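Local coordinates for Peptide/nickel transport system substrate-binding protein (Listeria monocytogenes serotype 1/2a, PDB 5KZT) that binds peptides and, as expected for an OppA-type solute-binding protein, probably delivers them to an ABC transporter for uptake into the cell, at residues V16-T20 with K244-T248; A28-K32 with R103-T109; D263-N269 with R497-Q503. All blocks are in the same frame, centred on the assembly; numbering follows the deposited sequence.

Contact 1 of 3, residues V16-T20 with K244-T248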
loop_
_atom_site.group_PDB
_atom_site.type_symbol
_atom_site.label_atom_id
_atom_site.label_comp_id
_atom_site.label_asym_id
_atom_site.label_seq_id
_atom_site.Cartn_x
_atom_site.Cartn_y
_atom_site.Cartn_z
ATOM N N VAL A 16 -14.033 -21.808 -10.163
ATOM C CA VAL A 16 -14.070 -20.454 -10.699
ATOM C C VAL A 16 -14.547 -19.556 -9.573
ATOM O O VAL A 16 -15.591 -19.815 -8.983
ATOM C CB VAL A 16 -15.002 -20.329 -11.908
ATOM C CG1 VAL A 16 -15.178 -18.869 -12.333
ATOM C CG2 VAL A 16 -14.457 -21.151 -13.061
ATOM N N LEU A 17 -13.763 -18.514 -9.283
ATOM C CA LEU A 17 -14.004 -17.623 -8.159
ATOM C C LEU A 17 -14.371 -16.242 -8.709
ATOM O O LEU A 17 -13.752 -15.770 -9.664
ATOM C CB LEU A 17 -12.761 -17.571 -7.286
ATOM C CG LEU A 17 -12.717 -16.661 -6.057
ATOM C CD1 LEU A 17 -13.787 -17.013 -5.032
ATOM C CD2 LEU A 17 -11.331 -16.694 -5.438
ATOM N N ASN A 18 -15.400 -15.623 -8.132
ATOM C CA ASN A 18 -15.913 -14.313 -8.580
ATOM C C ASN A 18 -15.775 -13.268 -7.470
ATOM O O ASN A 18 -16.411 -13.372 -6.415
ATOM C CB ASN A 18 -17.380 -14.428 -9.006
ATOM C CG ASN A 18 -17.568 -15.280 -10.236
ATOM O OD1 ASN A 18 -16.895 -15.089 -11.237
ATOM N ND2 ASN A 18 -18.492 -16.213 -10.173
ATOM N N LEU A 19 -14.933 -12.272 -7.712
ATOM C CA LEU A 19 -14.567 -11.285 -6.702
ATOM C C LEU A 19 -14.939 -9.904 -7.191
ATOM O O LEU A 19 -15.258 -9.714 -8.378
ATOM C CB LEU A 19 -13.068 -11.350 -6.413
ATOM C CG LEU A 19 -12.496 -12.652 -5.838
ATOM C CD1 LEU A 19 -10.994 -12.501 -5.637
ATOM C CD2 LEU A 19 -13.188 -13.068 -4.547
ATOM N N THR A 20 -14.917 -8.949 -6.264
ATOM C CA THR A 20 -15.089 -7.539 -6.579
ATOM C C THR A 20 -13.859 -6.748 -6.150
ATOM O O THR A 20 -13.073 -7.189 -5.302
ATOM C CB THR A 20 -16.312 -6.916 -5.875
ATOM O OG1 THR A 20 -16.040 -6.795 -4.475
ATOM C CG2 THR A 20 -17.550 -7.737 -6.087
ATOM N N LYS A 244 -23.627 -14.126 -8.119
ATOM C CA LYS A 244 -22.751 -13.589 -9.171
ATOM C C LYS A 244 -21.381 -13.220 -8.637
ATOM O O LYS A 244 -20.433 -13.088 -9.411
ATOM C CB LYS A 244 -23.388 -12.369 -9.830
ATOM C CG LYS A 244 -24.767 -12.605 -10.420
ATOM C CD LYS A 244 -24.703 -13.471 -11.647
ATOM C CE LYS A 244 -26.085 -13.669 -12.231
ATOM N NZ LYS A 244 -25.982 -14.625 -13.367
ATOM N N VAL A 245 -21.277 -12.984 -7.329
ATOM C CA VAL A 245 -19.975 -12.852 -6.674
ATOM C C VAL A 245 -19.972 -13.697 -5.427
ATOM O O VAL A 245 -21.020 -13.973 -4.862
ATOM C CB VAL A 245 -19.600 -11.391 -6.336
ATOM C CG1 VAL A 245 -19.595 -10.539 -7.598
ATOM C CG2 VAL A 245 -20.510 -10.779 -5.276
ATOM N N ASP A 246 -18.777 -14.102 -5.011
ATOM C CA ASP A 246 -18.580 -15.007 -3.886
ATOM C C ASP A 246 -18.118 -14.326 -2.598
ATOM O O ASP A 246 -18.058 -14.966 -1.547
ATOM C CB ASP A 246 -17.584 -16.089 -4.279
ATOM C CG ASP A 246 -18.047 -16.882 -5.470
ATOM O OD1 ASP A 246 -19.213 -17.333 -5.468
ATOM O OD2 ASP A 246 -17.265 -17.040 -6.431
ATOM N N ARG A 247 -17.780 -13.046 -2.697
ATOM C CA ARG A 247 -17.269 -12.260 -1.589
ATOM C C ARG A 247 -17.554 -10.797 -1.913
ATOM O O ARG A 247 -17.321 -10.357 -3.042
ATOM C CB ARG A 247 -15.779 -12.532 -1.439
ATOM C CG ARG A 247 -15.128 -11.967 -0.204
ATOM C CD ARG A 247 -13.742 -12.550 -0.060
ATOM N NE ARG A 247 -13.108 -12.299 1.229
ATOM C CZ ARG A 247 -12.151 -11.411 1.453
ATOM N NH1 ARG A 247 -11.707 -10.609 0.479
ATOM N NH2 ARG A 247 -11.642 -11.319 2.677
ATOM N N THR A 248 -18.102 -10.053 -0.958
ATOM C CA THR A 248 -18.457 -8.661 -1.199
ATOM C C THR A 248 -18.200 -7.777 0.026
ATOM O O THR A 248 -18.525 -8.135 1.146
ATOM C CB THR A 248 -19.921 -8.552 -1.690
ATOM O OG1 THR A 248 -20.197 -7.215 -2.124
ATOM C CG2 THR A 248 -20.907 -8.954 -0.602
HETATM O O HOH W 1 -17.992 -19.459 -7.685
HETATM O O HOH W 2 -20.235 -16.559 -7.922
HETATM O O HOH W 3 -14.768 -9.378 -3.350
HETATM O O HOH W 4 -17.940 -5.684 -3.119
#
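Asn18 and Val245 bring the two backbones together, their CA atoms 4.7 Å apart, where the loop 244-246 runs up to the edge of strand 16-20. From there the chains diverge, and Thr20 and Thr248 stand 6.4 Å apart at CA. Asn18 is held by both of its backbone polar atoms, N and O, and both bonds go to Asp246: Asp246 N donates to Asn18 O (2.8 Å, nearly straight at 173°), while Asn18 N donates to Asp246 OD2 over 2.9 Å. The carboxylate oxygen is met on its anti side, 26° out of the carboxylate plane. Asp246 OD2 also takes a bond from water 1, shared with Val16 O, and its OD1 is held by Tyr506 and by water 2, to which Asn18 ND2 donates; Asn18 OD1 accepts from Asn226 ND2 on strand 224-229. Thr20 CG2 lies 3.8 Å from Val245 CG1, the two side chains crossing at about a right angle. Water 3 links Thr20 N to Arg247 O, and water 4 links Thr20 OG1 to Thr248 OG1. Strand 16-21 is an edge strand of its four-stranded mixed sheet, beside the parallel strand 224-229; helix 233-241 packs on Val245, and strand 507-508 on Leu17 and Asp246.

Contact 2 of 3, residues A28-K32 with R103-T109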
loop_
_atom_site.group_PDB
_atom_site.type_symbol
_atom_site.label_atom_id
_atom_site.label_comp_id
_atom_site.label_asym_id
_atom_site.label_seq_id
_atom_site.Cartn_x
_atom_site.Cartn_y
_atom_site.Cartn_z
ATOM N N ALA A 28 -0.304 -1.701 -13.273
ATOM C CA ALA A 28 0.087 -3.094 -13.154
ATOM C C ALA A 28 1.540 -3.292 -13.568
ATOM O O ALA A 28 1.933 -4.391 -13.928
ATOM C CB ALA A 28 -0.834 -3.972 -13.979
ATOM N N ASP A 29 2.332 -2.230 -13.501
ATOM C CA ASP A 29 3.767 -2.305 -13.749
ATOM C C ASP A 29 4.403 -2.657 -12.412
ATOM O O ASP A 29 4.333 -1.858 -11.488
ATOM C CB ASP A 29 4.249 -0.938 -14.285
ATOM C CG ASP A 29 5.746 -0.921 -14.649
ATOM O OD1 ASP A 29 6.543 -1.453 -13.853
ATOM O OD2 ASP A 29 6.118 -0.348 -15.713
ATOM N N SER A 30 5.026 -3.838 -12.299
ATOM C CA SER A 30 5.539 -4.290 -10.998
ATOM C C SER A 30 6.620 -3.366 -10.416
ATOM O O SER A 30 6.792 -3.327 -9.204
ATOM C CB SER A 30 6.042 -5.736 -11.029
ATOM O OG SER A 30 7.061 -5.925 -11.990
ATOM N N THR A 31 7.330 -2.627 -11.269
ATOM C CA THR A 31 8.296 -1.654 -10.783
ATOM C C THR A 31 7.644 -0.379 -10.256
ATOM O O THR A 31 8.056 0.146 -9.224
ATOM C CB THR A 31 9.305 -1.279 -11.876
ATOM O OG1 THR A 31 9.894 -2.468 -12.408
ATOM C CG2 THR A 31 10.403 -0.391 -11.305
ATOM N N LYS A 32 6.645 0.123 -10.979
ATOM C CA LYS A 32 6.098 1.449 -10.742
ATOM C C LYS A 32 4.877 1.450 -9.819
ATOM O O LYS A 32 4.620 2.467 -9.161
ATOM C CB LYS A 32 5.752 2.136 -12.066
ATOM C CG LYS A 32 6.933 2.366 -12.982
ATOM C CD LYS A 32 6.503 3.125 -14.226
ATOM C CE LYS A 32 7.659 3.264 -15.176
ATOM N NZ LYS A 32 7.237 3.919 -16.431
ATOM N N ARG A 103 16.216 -1.217 -13.191
ATOM C CA ARG A 103 15.068 -0.421 -13.640
ATOM C C ARG A 103 14.446 0.366 -12.493
ATOM O O ARG A 103 14.102 1.532 -12.669
ATOM C CB ARG A 103 13.982 -1.300 -14.296
ATOM C CG ARG A 103 12.792 -0.553 -14.883
ATOM C CD ARG A 103 12.008 -1.452 -15.828
ATOM N NE ARG A 103 10.890 -0.756 -16.474
ATOM C CZ ARG A 103 9.607 -0.840 -16.100
ATOM N NH1 ARG A 103 9.221 -1.596 -15.069
ATOM N NH2 ARG A 103 8.686 -0.163 -16.769
ATOM N N ALA A 104 14.280 -0.288 -11.341
ATOM C CA ALA A 104 13.679 0.337 -10.165
ATOM C C ALA A 104 14.464 1.520 -9.625
ATOM O O ALA A 104 13.844 2.481 -9.170
ATOM C CB ALA A 104 13.455 -0.679 -9.047
ATOM N N VAL A 105 15.796 1.455 -9.649
ATOM C CA VAL A 105 16.619 2.558 -9.124
ATOM C C VAL A 105 16.958 3.623 -10.173
ATOM O O VAL A 105 17.355 4.743 -9.841
ATOM C CB VAL A 105 17.917 2.075 -8.430
ATOM C CG1 VAL A 105 17.581 1.299 -7.165
ATOM C CG2 VAL A 105 18.792 1.216 -9.346
ATOM N N ASP A 106 16.780 3.273 -11.431
ATOM C CA ASP A 106 17.103 4.181 -12.525
ATOM C C ASP A 106 16.265 5.460 -12.404
ATOM O O ASP A 106 15.030 5.400 -12.425
ATOM C CB ASP A 106 16.847 3.478 -13.865
ATOM C CG ASP A 106 17.442 4.206 -15.040
ATOM O OD1 ASP A 106 17.608 5.453 -14.976
ATOM O OD2 ASP A 106 17.724 3.515 -16.056
ATOM N N PRO A 107 16.922 6.631 -12.288
ATOM C CA PRO A 107 16.127 7.868 -12.246
ATOM C C PRO A 107 15.133 8.074 -13.394
ATOM O O PRO A 107 14.030 8.603 -13.178
ATOM C CB PRO A 107 17.187 8.964 -12.233
ATOM C CG PRO A 107 18.352 8.321 -11.576
ATOM C CD PRO A 107 18.352 6.900 -12.064
ATOM N N ASN A 108 15.511 7.651 -14.596
ATOM C CA ASN A 108 14.602 7.687 -15.763
ATOM C C ASN A 108 13.228 7.045 -15.477
ATOM O O ASN A 108 12.193 7.512 -15.944
ATOM C CB ASN A 108 15.308 6.986 -16.948
ATOM C CG ASN A 108 14.838 7.457 -18.306
ATOM O OD1 ASN A 108 14.504 6.637 -19.163
ATOM N ND2 ASN A 108 14.853 8.749 -18.534
ATOM N N THR A 109 13.217 5.977 -14.689
ATOM C CA THR A 109 11.991 5.290 -14.357
ATOM C C THR A 109 11.114 6.060 -13.380
ATOM O O THR A 109 9.897 5.931 -13.426
ATOM C CB THR A 109 12.322 3.925 -13.722
ATOM O OG1 THR A 109 13.249 3.237 -14.565
ATOM C CG2 THR A 109 11.073 3.071 -13.539
#
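Thr31 and Ala104 mark the closest backbone approach, CA to CA 5.8 Å, where the turn 28-32 faces the C-terminal end of helix 94-105. The contact is carried by Arg103, whose extended chain reaches over to meet Asp29 head-on. Its guanidinium grips the carboxylate end-on with two nitrogens: Arg103 NH1 donates to Asp29 OD1 (2.9 Å) and Arg103 NH2 to Asp29 OD2 (2.8 Å), each oxygen offering its syn lone pair. The two flat groups lie only 9° from coplanar, the geometry of a bidentate salt bridge, and the paired bonds would hold both against rotation. With CG anti to the backbone N (chi1 -177°), the Asp29 carboxylate is directed at the arginine. Asp29 OD1 also accepts from Thr31 N at 2.9 Å, closing an Asx turn, and from Lys32 N, which approaches from above the carboxylate plane. One oxygen therefore receives three donors, and the salt bridge is tied directly to the fold of the loop between strand 16-21 and helix 36-45. Thr31 divides its branches: OG1 lies at the guanidinium edge of Arg103, near its plane, and the methyl CG2 rests 3.5 Å from Ala104 CA. Beyond the helix end, Thr109 CG2 touches Lys32 CE at 3.8 Å, and Thr109 OG1 donates to Arg103 O (2.7 Å), linking the chain back to the last helical turn. Lys32 NZ comes to 4.3 Å from Arg103 NH2, a like-charge neighbour whose effect Asp29 probably offsets. Tyr181 packs on Asp29, and Leu169 on Thr31.

Contact 3 of 3, residues D263-N269 with R497-Q503; sequences DYVTVNN and RSTAYLQ
Val265 and Tyr501 face each other as a hydrogen-bonded pair in an antiparallel ribbon formed by segments 264-269 and 497-503 of strands 264-277 and 491-503, the segment axes approaching to 4.6 Å at 158°. On the face bearing these two residues, Val265 CG2 nestles against Tyr501 CB (3.7 Å), and the phenol ring runs on along the strand until Tyr501 CE1 meets Val267 CG2 at 3.9 Å. The tyrosine thus spans two valines, its base beside one and its ring beside the next; Arg247 makes a cation-pi contact with that ring. On the other face, Tyr264 swings its ring along the partner strand, with CG anti to the backbone N (chi1 -175°). Its far end comes down beside Ala500, Tyr264 OH 3.4 Å and CE1 3.7 Å from Ala500 CB. Leu502 packs at the base of this tyrosine, Leu502 CD2 at the ring's edge and 4.2 Å from Tyr264 CB. Farther along, Thr266 CG2 bears on Ser498 CB at 4.0 Å. At the Asn269 end of the paired segments, Arg497 bends at its second and third torsions and passes beside Asn269. Six backbone bonds hold the register, including Val267 N to Thr499 O at 2.8 Å. Both strands belong to one mixed sheet with strands 247-250 and 420-425, consistent with the strands that link lobes in this family. Backbone bonds and apolar side chains thus fix the ribbon, while Arg497, part-way along strand 491-503, also gives a hydrogen bond from NH2 to the bound peptide's backbone.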
loop_
_atom_site.group_PDB
_atom_site.type_symbol
_atom_site.label_atom_id
_atom_site.label_comp_id
_atom_site.label_asym_id
_atom_site.label_seq_id
_atom_site.Cartn_x
_atom_site.Cartn_y
_atom_site.Cartn_z
ATOM N N ASP A 263 -22.070 -15.689 7.347
ATOM C CA ASP A 263 -21.014 -15.497 6.354
ATOM C C ASP A 263 -20.239 -14.169 6.487
ATOM O O ASP A 263 -19.356 -13.896 5.686
ATOM C CB ASP A 263 -21.616 -15.607 4.950
ATOM C CG ASP A 263 -22.170 -16.982 4.650
ATOM O OD1 ASP A 263 -21.841 -17.974 5.345
ATOM O OD2 ASP A 263 -22.961 -17.070 3.686
ATOM N N TYR A 264 -20.547 -13.384 7.515
ATOM C CA TYR A 264 -19.856 -12.125 7.771
ATOM C C TYR A 264 -18.447 -12.425 8.251
ATOM O O TYR A 264 -18.233 -13.339 9.062
ATOM C CB TYR A 264 -20.581 -11.349 8.844
ATOM C CG TYR A 264 -20.093 -9.958 9.167
ATOM C CD1 TYR A 264 -20.452 -8.858 8.371
ATOM C CD2 TYR A 264 -19.346 -9.717 10.314
ATOM C CE1 TYR A 264 -20.052 -7.571 8.715
ATOM C CE2 TYR A 264 -18.932 -8.433 10.658
ATOM C CZ TYR A 264 -19.286 -7.370 9.857
ATOM O OH TYR A 264 -18.906 -6.111 10.224
ATOM N N VAL A 265 -17.492 -11.686 7.730
ATOM C CA VAL A 265 -16.114 -11.818 8.166
ATOM C C VAL A 265 -15.511 -10.427 8.251
ATOM O O VAL A 265 -15.956 -9.503 7.559
ATOM C CB VAL A 265 -15.256 -12.693 7.214
ATOM C CG1 VAL A 265 -15.742 -14.128 7.177
ATOM C CG2 VAL A 265 -15.234 -12.134 5.808
ATOM N N THR A 266 -14.495 -10.303 9.098
ATOM C CA THR A 266 -13.769 -9.053 9.295
ATOM C C THR A 266 -12.300 -9.338 9.052
ATOM O O THR A 266 -11.773 -10.343 9.529
ATOM C CB THR A 266 -13.900 -8.503 10.738
ATOM O OG1 THR A 266 -15.267 -8.503 11.155
ATOM C CG2 THR A 266 -13.391 -7.090 10.812
ATOM N N VAL A 267 -11.645 -8.437 8.332
ATOM C CA VAL A 267 -10.231 -8.557 8.031
ATOM C C VAL A 267 -9.559 -7.330 8.648
ATOM O O VAL A 267 -9.949 -6.214 8.325
ATOM C CB VAL A 267 -10.047 -8.610 6.498
ATOM C CG1 VAL A 267 -8.582 -8.462 6.087
ATOM C CG2 VAL A 267 -10.639 -9.913 5.958
ATOM N N ASN A 268 -8.586 -7.545 9.541
ATOM C CA ASN A 268 -7.731 -6.469 10.064
ATOM C C ASN A 268 -6.601 -6.272 9.073
ATOM O O ASN A 268 -5.793 -7.163 8.855
ATOM C CB ASN A 268 -7.149 -6.815 11.436
ATOM C CG ASN A 268 -6.178 -5.750 11.960
ATOM O OD1 ASN A 268 -6.047 -4.630 11.405
ATOM N ND2 ASN A 268 -5.474 -6.099 13.046
ATOM N N ASN A 269 -6.535 -5.092 8.488
ATOM C CA ASN A 269 -5.577 -4.804 7.435
ATOM C C ASN A 269 -4.224 -4.264 7.964
ATOM O O ASN A 269 -3.314 -4.066 7.180
ATOM C CB ASN A 269 -6.219 -3.810 6.443
ATOM C CG ASN A 269 -7.506 -4.359 5.794
ATOM O OD1 ASN A 269 -8.608 -4.116 6.274
ATOM N ND2 ASN A 269 -7.361 -5.108 4.713
ATOM N N ARG A 497 -7.550 0.540 9.873
ATOM C CA ARG A 497 -8.570 -0.028 8.996
ATOM C C ARG A 497 -8.818 -1.513 9.223
ATOM O O ARG A 497 -7.882 -2.309 9.291
ATOM C CB ARG A 497 -8.185 0.204 7.541
ATOM C CG ARG A 497 -9.339 0.128 6.557
ATOM C CD ARG A 497 -9.252 -1.049 5.634
ATOM N NE ARG A 497 -8.309 -0.917 4.531
ATOM C CZ ARG A 497 -8.565 -0.404 3.311
ATOM N NH1 ARG A 497 -7.595 -0.372 2.409
ATOM N NH2 ARG A 497 -9.747 0.105 2.974
ATOM N N SER A 498 -10.093 -1.861 9.362
ATOM C CA SER A 498 -10.575 -3.225 9.122
ATOM C C SER A 498 -11.598 -3.166 7.994
ATOM O O SER A 498 -12.145 -2.097 7.708
ATOM C CB SER A 498 -11.189 -3.836 10.385
ATOM O OG SER A 498 -10.186 -4.228 11.314
ATOM N N THR A 499 -11.849 -4.317 7.361
ATOM C CA THR A 499 -12.743 -4.411 6.217
ATOM C C THR A 499 -13.727 -5.547 6.489
ATOM O O THR A 499 -13.331 -6.619 6.954
ATOM C CB THR A 499 -11.967 -4.678 4.911
ATOM O OG1 THR A 499 -10.946 -3.687 4.746
ATOM C CG2 THR A 499 -12.890 -4.628 3.714
ATOM N N ALA A 500 -15.007 -5.289 6.268
ATOM C CA ALA A 500 -16.058 -6.299 6.484
ATOM C C ALA A 500 -16.547 -6.822 5.143
ATOM O O ALA A 500 -16.640 -6.074 4.163
ATOM C CB ALA A 500 -17.211 -5.718 7.275
ATOM N N TYR A 501 -16.892 -8.103 5.128
ATOM C CA TYR A 501 -17.359 -8.800 3.939
ATOM C C TYR A 501 -18.433 -9.797 4.310
ATOM O O TYR A 501 -18.487 -10.270 5.453
ATOM C CB TYR A 501 -16.253 -9.628 3.279
ATOM C CG TYR A 501 -15.014 -8.906 2.806
ATOM C CD1 TYR A 501 -13.950 -8.689 3.661
ATOM C CD2 TYR A 501 -14.886 -8.509 1.479
ATOM C CE1 TYR A 501 -12.786 -8.051 3.229
ATOM C CE2 TYR A 501 -13.737 -7.868 1.025
ATOM C CZ TYR A 501 -12.684 -7.652 1.904
ATOM O OH TYR A 501 -11.545 -7.027 1.457
ATOM N N LEU A 502 -19.288 -10.113 3.342
ATOM C CA LEU A 502 -19.912 -11.421 3.316
ATOM C C LEU A 502 -19.020 -12.275 2.447
ATOM O O LEU A 502 -18.555 -11.812 1.403
ATOM C CB LEU A 502 -21.326 -11.384 2.751
ATOM C CG LEU A 502 -22.422 -10.716 3.575
ATOM C CD1 LEU A 502 -23.776 -11.046 2.954
ATOM C CD2 LEU A 502 -22.405 -11.146 5.036
ATOM N N GLN A 503 -18.762 -13.509 2.886
ATOM C CA GLN A 503 -17.881 -14.431 2.184
ATOM C C GLN A 503 -18.514 -15.802 2.139
ATOM O O GLN A 503 -18.804 -16.355 3.188
ATOM C CB GLN A 503 -16.545 -14.522 2.918
ATOM C CG GLN A 503 -15.504 -15.374 2.209
ATOM C CD GLN A 503 -14.164 -15.358 2.931
ATOM O OE1 GLN A 503 -13.526 -14.314 3.052
ATOM N NE2 GLN A 503 -13.744 -16.515 3.425
#

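How the contacts relate
Contacts 1 and 3 adjoin, their centres 14 Å apart, and meet through strands 247-250 and 491-503, neighbours in one sheet. Arg247 NE lies 2.7 Å from Gln503 OE1 and Thr248 N 3.0 Å from Leu502 O, both probable hydrogen bonds, so the chain that braces the edge of strand 16-20 also flanks the ribbon of contact 3. Contact 2 stands apart: its centre is 32 Å from that of contact 1 and 33 Å from that of contact 3, on the opposite side of the chain's centre from the latter. Along the sequence it is nested within the loop closed by contact 1. Among the three, contact 3 reaches the bound peptide, through Arg497.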